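Local coordinates for protein putative transcriptional regulator (TetR/AcrR family) (Acinetobacter sp., PDB 3KNW) that probably binds DNA as a two-subunit transcriptional regulator, with a helix-turn-helix domain joined to an all-helical C-terminal domain, at residues K30-V35 against A118-D123; A14-I19 against Y52-S57; T85-K90 against E153-T158; R142-I147 against V164-I169. All blocks are in the same frame, centred on the assembly; numbering follows the deposited sequence.

Contact 1 of 4, residues K30-V35 against A118-D123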
loop_
_atom_site.group_PDB
_atom_site.type_symbol
_atom_site.label_atom_id
_atom_site.label_comp_id
_atom_site.label_asym_id
_atom_site.label_seq_id
_atom_site.Cartn_x
_atom_site.Cartn_y
_atom_site.Cartn_z
ATOM N N LYS A 30 10.424 5.192 10.282
ATOM C CA LYS A 30 10.554 3.983 11.098
ATOM C C LYS A 30 9.268 3.383 11.660
ATOM O O LYS A 30 9.296 2.346 12.322
ATOM C CB LYS A 30 11.538 4.251 12.243
ATOM C CG LYS A 30 12.969 4.567 11.752
ATOM C CD LYS A 30 13.979 4.776 12.914
ATOM C CE LYS A 30 15.324 5.364 12.415
ATOM N NZ LYS A 30 15.866 4.633 11.211
ATOM N N GLY A 31 8.134 4.004 11.406
ATOM C CA GLY A 31 6.903 3.506 11.978
ATOM C C GLY A 31 6.725 3.944 13.418
ATOM O O GLY A 31 7.490 4.805 13.956
ATOM N N PHE A 32 5.705 3.368 14.053
ATOM C CA PHE A 32 5.309 3.819 15.355
ATOM C C PHE A 32 5.663 2.830 16.421
ATOM O O PHE A 32 6.365 3.184 17.387
ATOM C CB PHE A 32 3.825 4.127 15.392
ATOM C CG PHE A 32 3.384 4.692 16.690
ATOM C CD1 PHE A 32 3.701 5.989 17.020
ATOM C CD2 PHE A 32 2.702 3.914 17.608
ATOM C CE1 PHE A 32 3.330 6.506 18.243
ATOM C CE2 PHE A 32 2.305 4.428 18.821
ATOM C CZ PHE A 32 2.623 5.716 19.137
ATOM N N VAL A 33 5.184 1.598 16.273
ATOM C CA VAL A 33 5.423 0.581 17.301
ATOM C C VAL A 33 6.922 0.292 17.460
ATOM O O VAL A 33 7.384 -0.045 18.550
ATOM C CB VAL A 33 4.654 -0.723 17.016
ATOM C CG1 VAL A 33 3.147 -0.449 16.962
ATOM C CG2 VAL A 33 5.112 -1.333 15.724
ATOM N N GLY A 34 7.681 0.431 16.377
ATOM C CA GLY A 34 9.119 0.202 16.422
ATOM C C GLY A 34 9.901 1.147 17.328
ATOM O O GLY A 34 10.996 0.785 17.799
ATOM N N VAL A 35 9.375 2.349 17.589
ATOM C CA VAL A 35 10.173 3.376 18.296
ATOM C C VAL A 35 9.855 3.530 19.771
ATOM O O VAL A 35 8.718 3.315 20.200
ATOM C CB VAL A 35 10.022 4.772 17.681
ATOM C CG1 VAL A 35 10.261 4.721 16.208
ATOM C CG2 VAL A 35 8.663 5.386 18.017
ATOM N N ALA A 118 -0.388 0.617 7.874
ATOM C CA ALA A 118 -1.041 -0.639 7.409
ATOM C C ALA A 118 -0.139 -1.834 7.736
ATOM O O ALA A 118 -0.579 -2.840 8.284
ATOM C CB ALA A 118 -1.332 -0.595 5.868
ATOM N N ALA A 119 1.140 -1.684 7.402
ATOM C CA ALA A 119 2.168 -2.663 7.690
ATOM C C ALA A 119 2.144 -3.151 9.133
ATOM O O ALA A 119 2.156 -4.369 9.381
ATOM C CB ALA A 119 3.538 -2.076 7.370
ATOM N N GLU A 120 2.110 -2.209 10.079
ATOM C CA GLU A 120 2.176 -2.548 11.477
ATOM C C GLU A 120 0.815 -2.544 12.134
ATOM O O GLU A 120 0.706 -2.380 13.346
ATOM C CB GLU A 120 3.095 -1.547 12.205
ATOM C CG GLU A 120 2.621 -0.086 12.208
ATOM C CD GLU A 120 3.448 0.753 13.153
ATOM O OE1 GLU A 120 3.004 0.981 14.323
ATOM O OE2 GLU A 120 4.547 1.163 12.718
ATOM N N VAL A 121 -0.233 -2.703 11.351
ATOM C CA VAL A 121 -1.574 -2.585 11.903
ATOM C C VAL A 121 -1.889 -3.568 13.020
ATOM O O VAL A 121 -2.679 -3.269 13.888
ATOM C CB VAL A 121 -2.611 -2.691 10.798
ATOM C CG1 VAL A 121 -3.994 -3.089 11.359
ATOM C CG2 VAL A 121 -2.663 -1.332 10.074
ATOM N N ALA A 122 -1.272 -4.737 13.003
ATOM C CA ALA A 122 -1.497 -5.727 14.046
ATOM C C ALA A 122 -1.140 -5.233 15.469
ATOM O O ALA A 122 -1.667 -5.765 16.451
ATOM C CB ALA A 122 -0.723 -7.035 13.720
ATOM N N ASP A 123 -0.273 -4.225 15.588
ATOM C CA ASP A 123 0.177 -3.775 16.908
ATOM C C ASP A 123 -0.312 -2.396 17.308
ATOM O O ASP A 123 -0.129 -1.952 18.424
ATOM C CB ASP A 123 1.703 -3.847 16.974
ATOM C CG ASP A 123 2.220 -5.299 16.965
ATOM O OD1 ASP A 123 1.743 -6.123 17.788
ATOM O OD2 ASP A 123 3.098 -5.616 16.125
#
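The carboxylate of E120 grips two successive backbone N-H groups in the loop after helix 13-30. E120 OE2 accepts from F32 N at 2.8 Å in a nearly straight bond (172° at the hydrogen), and E120 OE1 accepts from V33 N at 3.0 Å. Each donor comes from the syn side of its oxygen, about 20° out of the carboxylate plane, so one flat group serves both amides. CG of E120 sits between its own backbone N and carbonyl carbon (chi1 63°), and the chain beyond it is extended. G31, with positive phi where the helix ends, brings its CA to 3.4 Å from E120 OE2. V33 meets E120 tip to tip, while its CG1 packs on D123 CB at 3.7 Å. Other polar atoms are paired locally: F32 O accepts V35 N across a type I turn and also K58 NZ, whose ammonium makes a cation-pi contact with the F32 ring, and E120 O takes D123 N. The contact ties the end of helix 111-119 to the DNA-binding domain, an interdomain junction characteristic of TetR-type regulators, through which, as in relatives, shifts of this helix could be passed to the predicted DNA-binding helices.

Contact 2 of 4, residues A14-I19 against Y52-S57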
loop_
_atom_site.group_PDB
_atom_site.type_symbol
_atom_site.label_atom_id
_atom_site.label_comp_id
_atom_site.label_asym_id
_atom_site.label_seq_id
_atom_site.Cartn_x
_atom_site.Cartn_y
_atom_site.Cartn_z
ATOM N N ALA A 14 3.781 26.172 20.111
ATOM C CA ALA A 14 4.760 25.963 19.061
ATOM C C ALA A 14 5.722 24.853 19.460
ATOM O O ALA A 14 6.174 24.088 18.617
ATOM C CB ALA A 14 5.503 27.294 18.715
ATOM N N LYS A 15 6.010 24.729 20.748
ATOM C CA LYS A 15 6.811 23.598 21.247
ATOM C C LYS A 15 6.053 22.275 21.043
ATOM O O LYS A 15 6.563 21.331 20.448
ATOM C CB LYS A 15 7.163 23.786 22.717
ATOM C CG LYS A 15 8.210 22.810 23.206
ATOM C CD LYS A 15 8.249 22.760 24.730
ATOM C CE LYS A 15 9.619 22.367 25.286
ATOM N NZ LYS A 15 9.689 22.687 26.760
ATOM N N ARG A 16 4.825 22.233 21.531
ATOM C CA ARG A 16 3.986 21.091 21.293
ATOM C C ARG A 16 4.055 20.691 19.808
ATOM O O ARG A 16 4.218 19.506 19.503
ATOM C CB ARG A 16 2.559 21.409 21.688
ATOM C CG ARG A 16 1.647 20.226 21.726
ATOM C CD ARG A 16 0.256 20.652 22.202
ATOM N NE ARG A 16 -0.683 19.535 22.182
ATOM C CZ ARG A 16 -1.345 19.103 21.100
ATOM N NH1 ARG A 16 -2.171 18.066 21.200
ATOM N NH2 ARG A 16 -1.190 19.702 19.921
ATOM N N GLN A 17 3.965 21.681 18.903
ATOM C CA GLN A 17 3.971 21.429 17.446
ATOM C C GLN A 17 5.298 20.917 16.990
ATOM O O GLN A 17 5.376 20.042 16.117
ATOM C CB GLN A 17 3.696 22.697 16.623
ATOM C CG GLN A 17 2.338 23.403 16.855
ATOM C CD GLN A 17 1.144 22.492 16.666
ATOM O OE1 GLN A 17 1.209 21.498 15.921
ATOM N NE2 GLN A 17 0.048 22.812 17.360
ATOM N N HIS A 18 6.359 21.483 17.557
ATOM C CA HIS A 18 7.697 20.994 17.237
ATOM C C HIS A 18 7.821 19.515 17.548
ATOM O O HIS A 18 8.321 18.749 16.730
ATOM C CB HIS A 18 8.796 21.742 17.986
ATOM C CG HIS A 18 10.161 21.214 17.682
ATOM N ND1 HIS A 18 10.827 21.521 16.515
ATOM C CD2 HIS A 18 10.956 20.349 18.357
ATOM C CE1 HIS A 18 11.986 20.885 16.498
ATOM N NE2 HIS A 18 12.087 20.163 17.602
ATOM N N ILE A 19 7.360 19.136 18.731
ATOM C CA ILE A 19 7.451 17.750 19.163
ATOM C C ILE A 19 6.686 16.831 18.209
ATOM O O ILE A 19 7.209 15.814 17.784
ATOM C CB ILE A 19 6.974 17.572 20.599
ATOM C CG1 ILE A 19 7.859 18.388 21.569
ATOM C CG2 ILE A 19 7.037 16.116 21.013
ATOM C CD1 ILE A 19 7.281 18.526 22.878
ATOM N N TYR A 52 6.659 14.984 28.755
ATOM C CA TYR A 52 5.578 14.481 29.542
ATOM C C TYR A 52 4.656 15.587 30.061
ATOM O O TYR A 52 3.534 15.286 30.428
ATOM C CB TYR A 52 6.085 13.591 30.664
ATOM C CG TYR A 52 6.344 12.160 30.260
ATOM C CD1 TYR A 52 7.563 11.547 30.538
ATOM C CD2 TYR A 52 5.361 11.409 29.620
ATOM C CE1 TYR A 52 7.800 10.240 30.207
ATOM C CE2 TYR A 52 5.591 10.085 29.256
ATOM C CZ TYR A 52 6.813 9.513 29.547
ATOM O OH TYR A 52 7.042 8.199 29.213
ATOM N N HIS A 53 5.073 16.853 30.062
ATOM C CA HIS A 53 4.091 17.915 30.314
ATOM C C HIS A 53 3.039 18.041 29.209
ATOM O O HIS A 53 1.886 18.346 29.469
ATOM C CB HIS A 53 4.784 19.242 30.585
ATOM C CG HIS A 53 5.346 19.333 31.970
ATOM N ND1 HIS A 53 4.783 18.668 33.041
ATOM C CD2 HIS A 53 6.424 19.992 32.459
ATOM C CE1 HIS A 53 5.487 18.919 34.132
ATOM N NE2 HIS A 53 6.488 19.720 33.807
ATOM N N TYR A 54 3.453 17.751 27.984
ATOM C CA TYR A 54 2.607 17.843 26.792
ATOM C C TYR A 54 1.790 16.592 26.516
ATOM O O TYR A 54 0.621 16.676 26.157
ATOM C CB TYR A 54 3.483 18.158 25.572
ATOM C CG TYR A 54 4.008 19.572 25.633
ATOM C CD1 TYR A 54 5.170 19.885 26.356
ATOM C CD2 TYR A 54 3.307 20.613 25.036
ATOM C CE1 TYR A 54 5.624 21.201 26.454
ATOM C CE2 TYR A 54 3.754 21.918 25.123
ATOM C CZ TYR A 54 4.913 22.216 25.829
ATOM O OH TYR A 54 5.347 23.533 25.894
ATOM N N PHE A 55 2.410 15.431 26.667
ATOM C CA PHE A 55 1.735 14.174 26.362
ATOM C C PHE A 55 1.917 13.186 27.470
ATOM O O PHE A 55 3.031 12.958 27.908
ATOM C CB PHE A 55 2.325 13.584 25.114
ATOM C CG PHE A 55 2.372 14.526 24.001
ATOM C CD1 PHE A 55 1.237 14.821 23.312
ATOM C CD2 PHE A 55 3.551 15.118 23.644
ATOM C CE1 PHE A 55 1.259 15.690 22.258
ATOM C CE2 PHE A 55 3.596 16.019 22.626
ATOM C CZ PHE A 55 2.436 16.306 21.917
ATOM N N GLU A 56 0.849 12.540 27.899
ATOM C CA GLU A 56 0.993 11.619 29.032
ATOM C C GLU A 56 1.653 10.256 28.712
ATOM O O GLU A 56 2.127 9.572 29.605
ATOM C CB GLU A 56 -0.356 11.458 29.757
ATOM C CG GLU A 56 -1.485 10.796 28.953
ATOM C CD GLU A 56 -2.757 10.629 29.798
ATOM O OE1 GLU A 56 -3.200 11.649 30.392
ATOM O OE2 GLU A 56 -3.298 9.489 29.885
ATOM N N SER A 57 1.708 9.858 27.451
ATOM C CA SER A 57 2.291 8.542 27.093
ATOM C C SER A 57 2.617 8.490 25.623
ATOM O O SER A 57 2.119 9.311 24.873
ATOM C CB SER A 57 1.302 7.432 27.380
ATOM O OG SER A 57 0.180 7.613 26.553
#
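The rings of Y54 and F55 and the guanidinium of R16 are the flat groups here, and none stacks in parallel on another. F55 CE1 lies over one face of the R16 guanidinium, the two planes 42° apart, and the arginine side chain crosses that of F55 at about a right angle, with R16 CG 4.0 Å from F55 CZ. The Y54 ring is approached obliquely by three aliphatic groups of helix 13-30. R16 CB is 3.5 Å from Y54 CD2; K15 CD, on the same side of the ring plane, comes to 3.2 Å from Y54 OH; and I19 CD1 lies farther off at 4.3 Å from Y54 CD1. With CG of R16 anti to the backbone N (chi1 -169°) and the chain extended as far as NE, the arginine runs past Y54 and brings its guanidinium alongside the F55 ring. I19 CG2 completes the apolar patch at 3.8 Å from F55 CE2. No hydrogen bond joins the two segments: K15 NZ bonds to S50 OG, and Y54 OH only weakly to S12 O. Helix 13-30 is thus packed against the end of helix 48-54, the second helix of the predicted helix-turn-helix. Helix 58-81 packs here too, F61 meeting the F55 ring edge-to-face and touching I19, while E64 packs on F55 and makes a long, weak ion pair with R16.

Contact 3 of 4, residues T85-K90 against E153-T158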
loop_
_atom_site.group_PDB
_atom_site.type_symbol
_atom_site.label_atom_id
_atom_site.label_comp_id
_atom_site.label_asym_id
_atom_site.label_seq_id
_atom_site.Cartn_x
_atom_site.Cartn_y
_atom_site.Cartn_z
ATOM N N THR A 85 -11.945 27.225 -10.058
ATOM C CA THR A 85 -11.726 26.321 -11.186
ATOM C C THR A 85 -12.735 25.175 -11.141
ATOM O O THR A 85 -13.597 25.122 -10.259
ATOM C CB THR A 85 -10.281 25.704 -11.182
ATOM O OG1 THR A 85 -10.076 24.950 -9.965
ATOM C CG2 THR A 85 -9.169 26.810 -11.367
ATOM N N SER A 86 -12.640 24.307 -12.145
ATOM C CA SER A 86 -13.374 23.060 -12.253
ATOM C C SER A 86 -13.264 22.142 -11.032
ATOM O O SER A 86 -12.293 22.199 -10.301
ATOM C CB SER A 86 -12.797 22.249 -13.410
ATOM O OG SER A 86 -13.615 22.333 -14.519
ATOM N N ALA A 87 -14.265 21.273 -10.866
ATOM C CA ALA A 87 -14.154 20.137 -9.967
ATOM C C ALA A 87 -13.030 19.248 -10.518
ATOM O O ALA A 87 -12.172 18.788 -9.766
ATOM C CB ALA A 87 -15.514 19.350 -9.869
ATOM N N ARG A 88 -13.033 19.040 -11.830
ATOM C CA ARG A 88 -12.070 18.178 -12.458
ATOM C C ARG A 88 -10.629 18.619 -12.231
ATOM O O ARG A 88 -9.761 17.808 -11.828
ATOM C CB ARG A 88 -12.334 18.112 -13.932
ATOM C CG ARG A 88 -11.193 17.476 -14.670
ATOM C CD ARG A 88 -11.681 17.018 -16.000
ATOM N NE ARG A 88 -10.658 16.268 -16.693
ATOM C CZ ARG A 88 -10.911 15.288 -17.548
ATOM N NH1 ARG A 88 -12.165 14.939 -17.819
ATOM N NH2 ARG A 88 -9.904 14.648 -18.129
ATOM N N ASP A 89 -10.373 19.890 -12.482
ATOM C CA ASP A 89 -9.051 20.435 -12.303
ATOM C C ASP A 89 -8.723 20.455 -10.841
ATOM O O ASP A 89 -7.565 20.309 -10.485
ATOM C CB ASP A 89 -8.900 21.844 -12.974
ATOM C CG ASP A 89 -8.941 21.768 -14.519
ATOM O OD1 ASP A 89 -9.193 20.665 -15.087
ATOM O OD2 ASP A 89 -8.753 22.799 -15.179
ATOM N N LYS A 90 -9.699 20.635 -9.971
ATOM C CA LYS A 90 -9.356 20.617 -8.548
ATOM C C LYS A 90 -8.824 19.241 -8.136
ATOM O O LYS A 90 -7.920 19.121 -7.286
ATOM C CB LYS A 90 -10.571 20.966 -7.703
ATOM C CG LYS A 90 -10.774 22.480 -7.449
ATOM C CD LYS A 90 -12.015 22.696 -6.633
ATOM C CE LYS A 90 -12.759 24.019 -7.000
ATOM N NZ LYS A 90 -14.207 23.900 -6.691
ATOM N N GLU A 153 -21.624 19.848 -13.255
ATOM C CA GLU A 153 -21.202 20.904 -14.212
ATOM C C GLU A 153 -20.818 20.378 -15.577
ATOM O O GLU A 153 -20.647 21.148 -16.484
ATOM C CB GLU A 153 -19.926 21.622 -13.795
ATOM C CG GLU A 153 -19.734 22.072 -12.395
ATOM C CD GLU A 153 -18.223 22.086 -12.048
ATOM O OE1 GLU A 153 -17.434 21.275 -12.642
ATOM O OE2 GLU A 153 -17.829 22.912 -11.174
ATOM N N GLY A 154 -20.584 19.097 -15.733
ATOM C CA GLY A 154 -20.145 18.612 -17.035
ATOM C C GLY A 154 -18.639 18.619 -17.223
ATOM O O GLY A 154 -18.130 18.338 -18.307
ATOM N N SER A 155 -17.877 18.926 -16.193
ATOM C CA SER A 155 -16.404 18.813 -16.336
ATOM C C SER A 155 -15.926 17.343 -16.224
ATOM O O SER A 155 -14.858 17.011 -16.730
ATOM C CB SER A 155 -15.658 19.753 -15.368
ATOM O OG SER A 155 -15.756 19.319 -14.024
ATOM N N ILE A 156 -16.718 16.465 -15.596
ATOM C CA ILE A 156 -16.390 15.017 -15.500
ATOM C C ILE A 156 -17.440 14.222 -16.237
ATOM O O ILE A 156 -18.548 14.164 -15.819
ATOM C CB ILE A 156 -16.233 14.552 -14.067
ATOM C CG1 ILE A 156 -14.997 15.236 -13.448
ATOM C CG2 ILE A 156 -16.056 13.075 -14.052
ATOM C CD1 ILE A 156 -14.892 15.207 -11.949
ATOM N N GLN A 157 -17.104 13.648 -17.374
ATOM C CA GLN A 157 -18.113 13.082 -18.240
ATOM C C GLN A 157 -18.460 11.657 -17.877
ATOM O O GLN A 157 -19.427 11.087 -18.403
ATOM C CB GLN A 157 -17.648 13.145 -19.693
ATOM C CG GLN A 157 -17.479 14.602 -20.239
ATOM C CD GLN A 157 -16.150 15.253 -19.800
ATOM O OE1 GLN A 157 -15.193 14.565 -19.372
ATOM N NE2 GLN A 157 -16.088 16.578 -19.904
ATOM N N THR A 158 -17.683 11.051 -16.982
ATOM C CA THR A 158 -17.925 9.666 -16.667
ATOM C C THR A 158 -19.234 9.615 -15.918
ATOM O O THR A 158 -19.557 10.545 -15.173
ATOM C CB THR A 158 -16.810 9.065 -15.818
ATOM O OG1 THR A 158 -16.916 7.641 -15.846
ATOM C CG2 THR A 158 -16.835 9.590 -14.364
#
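R88 and S155 centre a mixed polar and apolar contact that sets the first turn of helix 87-100 against the loop joining helix 126-153 to helix 162-183, in the C-terminal domain. The arginine crosses this loop: R88 CD is 3.3 Å from S155 O, and that carbonyl oxygen lies in the plane of the guanidinium, at its edge. CG of R88 is anti to the backbone N (chi1 168°), and the chain then stays extended to NE, its CB resting on I156 CG1 at 3.9 Å. The guanidinium ends near Q157, with R88 NH1 3.4 Å from Q157 OE1 and the two planes 51° apart; its salt bridge, however, is to D201. S155 faces the start of the helix, with its OG 3.6 Å from R88 CB and its CB 3.4 Å from S86 OG. The S155 hydroxyl donates to E153 OE1 at 2.9 Å, meeting that oxygen nearly along its C-O axis, and also bonds weakly with G150 O. The bond to E153 helps to fix the carboxylate close to the helix start, where E153 OE1 is 3.6 Å from A87 N. I156 also packs on L200. A negative group held at a helix N-terminus probably gains from the helix dipole there, while the salt bridge of R88 to D201 ties the start of helix 87-100 to the C-terminal end of the modelled chain.

Contact 4 of 4, residues R142-I147 against V164-I169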
loop_
_atom_site.group_PDB
_atom_site.type_symbol
_atom_site.label_atom_id
_atom_site.label_comp_id
_atom_site.label_asym_id
_atom_site.label_seq_id
_atom_site.Cartn_x
_atom_site.Cartn_y
_atom_site.Cartn_z
ATOM N N ARG A 142 -14.747 13.381 0.621
ATOM C CA ARG A 142 -14.433 14.657 -0.058
ATOM C C ARG A 142 -14.160 14.423 -1.553
ATOM O O ARG A 142 -14.695 15.116 -2.365
ATOM C CB ARG A 142 -13.198 15.345 0.541
ATOM C CG ARG A 142 -13.294 15.807 1.967
ATOM C CD ARG A 142 -14.117 17.025 2.092
ATOM N NE ARG A 142 -13.480 18.284 1.651
ATOM C CZ ARG A 142 -12.516 18.934 2.318
ATOM N NH1 ARG A 142 -12.044 20.076 1.839
ATOM N NH2 ARG A 142 -12.010 18.434 3.442
HETATM N N MSE A 143 -13.334 13.456 -1.932
HETATM C CA MSE A 143 -13.178 13.184 -3.369
HETATM C C MSE A 143 -14.540 12.910 -4.009
HETATM O O MSE A 143 -14.789 13.294 -5.144
HETATM C CB MSE A 143 -12.228 12.031 -3.670
HETATM C CG MSE A 143 -10.776 12.329 -3.304
HETATM SE SE MSE A 143 -9.622 10.770 -3.548
HETATM C CE MSE A 143 -9.021 10.811 -1.797
ATOM N N ALA A 144 -15.382 12.207 -3.272
ATOM C CA ALA A 144 -16.705 11.831 -3.759
ATOM C C ALA A 144 -17.509 13.086 -4.026
ATOM O O ALA A 144 -18.049 13.216 -5.089
ATOM C CB ALA A 144 -17.427 10.909 -2.748
ATOM N N ASP A 145 -17.572 13.985 -3.033
ATOM C CA ASP A 145 -18.308 15.248 -3.115
ATOM C C ASP A 145 -17.835 15.996 -4.385
ATOM O O ASP A 145 -18.646 16.475 -5.192
ATOM C CB ASP A 145 -18.059 16.116 -1.857
ATOM C CG ASP A 145 -18.662 15.494 -0.551
ATOM O OD1 ASP A 145 -19.639 14.693 -0.681
ATOM O OD2 ASP A 145 -18.189 15.787 0.598
ATOM N N LEU A 146 -16.519 16.013 -4.587
ATOM C CA LEU A 146 -15.895 16.733 -5.684
ATOM C C LEU A 146 -16.175 16.020 -7.030
ATOM O O LEU A 146 -16.484 16.646 -8.019
ATOM C CB LEU A 146 -14.410 16.880 -5.344
ATOM C CG LEU A 146 -13.538 17.869 -6.055
ATOM C CD1 LEU A 146 -14.068 19.338 -5.914
ATOM C CD2 LEU A 146 -12.146 17.702 -5.574
ATOM N N ILE A 147 -16.170 14.699 -7.080
ATOM C CA ILE A 147 -16.521 14.067 -8.351
ATOM C C ILE A 147 -17.977 14.401 -8.719
ATOM O O ILE A 147 -18.351 14.483 -9.909
ATOM C CB ILE A 147 -16.234 12.573 -8.335
ATOM C CG1 ILE A 147 -14.715 12.347 -8.258
ATOM C CG2 ILE A 147 -16.768 11.880 -9.584
ATOM C CD1 ILE A 147 -14.295 10.952 -7.789
ATOM N N VAL A 164 -18.133 5.150 -6.061
ATOM C CA VAL A 164 -17.294 4.112 -6.658
ATOM C C VAL A 164 -16.036 4.761 -7.204
ATOM O O VAL A 164 -14.919 4.301 -6.997
ATOM C CB VAL A 164 -18.096 3.294 -7.749
ATOM C CG1 VAL A 164 -17.219 2.336 -8.532
ATOM C CG2 VAL A 164 -19.206 2.520 -7.087
ATOM N N LEU A 165 -16.160 5.893 -7.867
ATOM C CA LEU A 165 -14.987 6.372 -8.599
ATOM C C LEU A 165 -13.948 6.873 -7.588
ATOM O O LEU A 165 -12.767 6.680 -7.765
ATOM C CB LEU A 165 -15.394 7.403 -9.615
ATOM C CG LEU A 165 -14.368 7.898 -10.604
ATOM C CD1 LEU A 165 -13.722 6.782 -11.407
ATOM C CD2 LEU A 165 -15.067 8.890 -11.544
ATOM N N ALA A 166 -14.380 7.503 -6.517
ATOM C CA ALA A 166 -13.442 8.009 -5.560
ATOM C C ALA A 166 -12.642 6.877 -4.945
ATOM O O ALA A 166 -11.493 7.058 -4.621
ATOM C CB ALA A 166 -14.149 8.763 -4.510
ATOM N N GLN A 167 -13.241 5.689 -4.808
ATOM C CA GLN A 167 -12.530 4.530 -4.253
ATOM C C GLN A 167 -11.526 3.965 -5.262
ATOM O O GLN A 167 -10.388 3.620 -4.905
ATOM C CB GLN A 167 -13.498 3.393 -3.891
ATOM C CG GLN A 167 -14.289 3.585 -2.579
ATOM C CD GLN A 167 -15.304 2.468 -2.363
ATOM O OE1 GLN A 167 -14.956 1.335 -1.905
ATOM N NE2 GLN A 167 -16.547 2.757 -2.690
ATOM N N VAL A 168 -11.989 3.824 -6.496
ATOM C CA VAL A 168 -11.148 3.380 -7.503
ATOM C C VAL A 168 -9.918 4.270 -7.596
ATOM O O VAL A 168 -8.766 3.807 -7.548
ATOM C CB VAL A 168 -11.835 3.449 -8.831
ATOM C CG1 VAL A 168 -10.740 3.245 -9.911
ATOM C CG2 VAL A 168 -12.927 2.413 -8.875
ATOM N N ILE A 169 -10.161 5.560 -7.718
ATOM C CA ILE A 169 -9.050 6.483 -7.845
ATOM C C ILE A 169 -8.140 6.401 -6.605
ATOM O O ILE A 169 -6.892 6.193 -6.726
ATOM C CB ILE A 169 -9.534 7.899 -8.074
ATOM C CG1 ILE A 169 -10.124 8.029 -9.450
ATOM C CG2 ILE A 169 -8.415 8.889 -7.919
ATOM C CD1 ILE A 169 -10.829 9.351 -9.634
#
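I147 and A166 bury the most surface in this contact, with M143 next. A166 is the small residue that lets the two helices come close, their axes passing 8.5 Å apart: its CB lies 3.9 Å from M143 CB and equally far from A144 N. The alanine methyl sits over the backbone of helix 126-153, and the CA atoms of A144 and A166 are the nearest pair between the segments, at 5.3 Å. I140, one turn earlier, also touches A166, so the methyl acts as a knob in a hole lined by I140, M143, A144 and I147. I147 reaches in the opposite sense. Its CG1 is anti to the carbonyl carbon (chi1 -67°), and CD1 extends onward (chi2 161°) to lie 3.7 Å from A166 N, with I169 CD1 beyond it at 4.2 Å. The other branch, CG2, meets L165 CD2 at 4.0 Å where the two side chains cross at about a right angle. M143, present as selenomethionine, contributes its CB here, and its side chain also packs on Y94 of helix 87-100, the helix whose L91 and L95 touch I147 and I169. No hydrogen bond crosses the interface, which is buried and apolar. The N-to-C directions are 124° apart, closer to antiparallel than parallel. Helix 162-183 turns another side to the second subunit, where V164 and Q167 meet Q191 of the second subunit and V168 meets its S195; two long helices packed in this way belong to the helical core of the TetR-type C-terminal domain, next to its dimer interface.

In the fold
Contact 2 lies within the DNA-binding domain and contact 1 at its junction with the C-terminal domain, their centres 21 Å apart and both using helix 13-30 or the loop after it. Contacts 3 and 4 lie across the chain's centre, their own centres 12 Å apart, and touch directly, T158 packing on L165; both involve helix 126-153 or its end. Along the chain contacts 1 and 2, 3 and 4, and 1 and 3 interleave; contact 2 closes before 3 and 4 open, contact 1 before 4. About 42 Å separates the centres of contacts 2 and 3, at the predicted DNA-binding and far ends of the subunit. Contacts 1 and 4 both adjoin the second subunit.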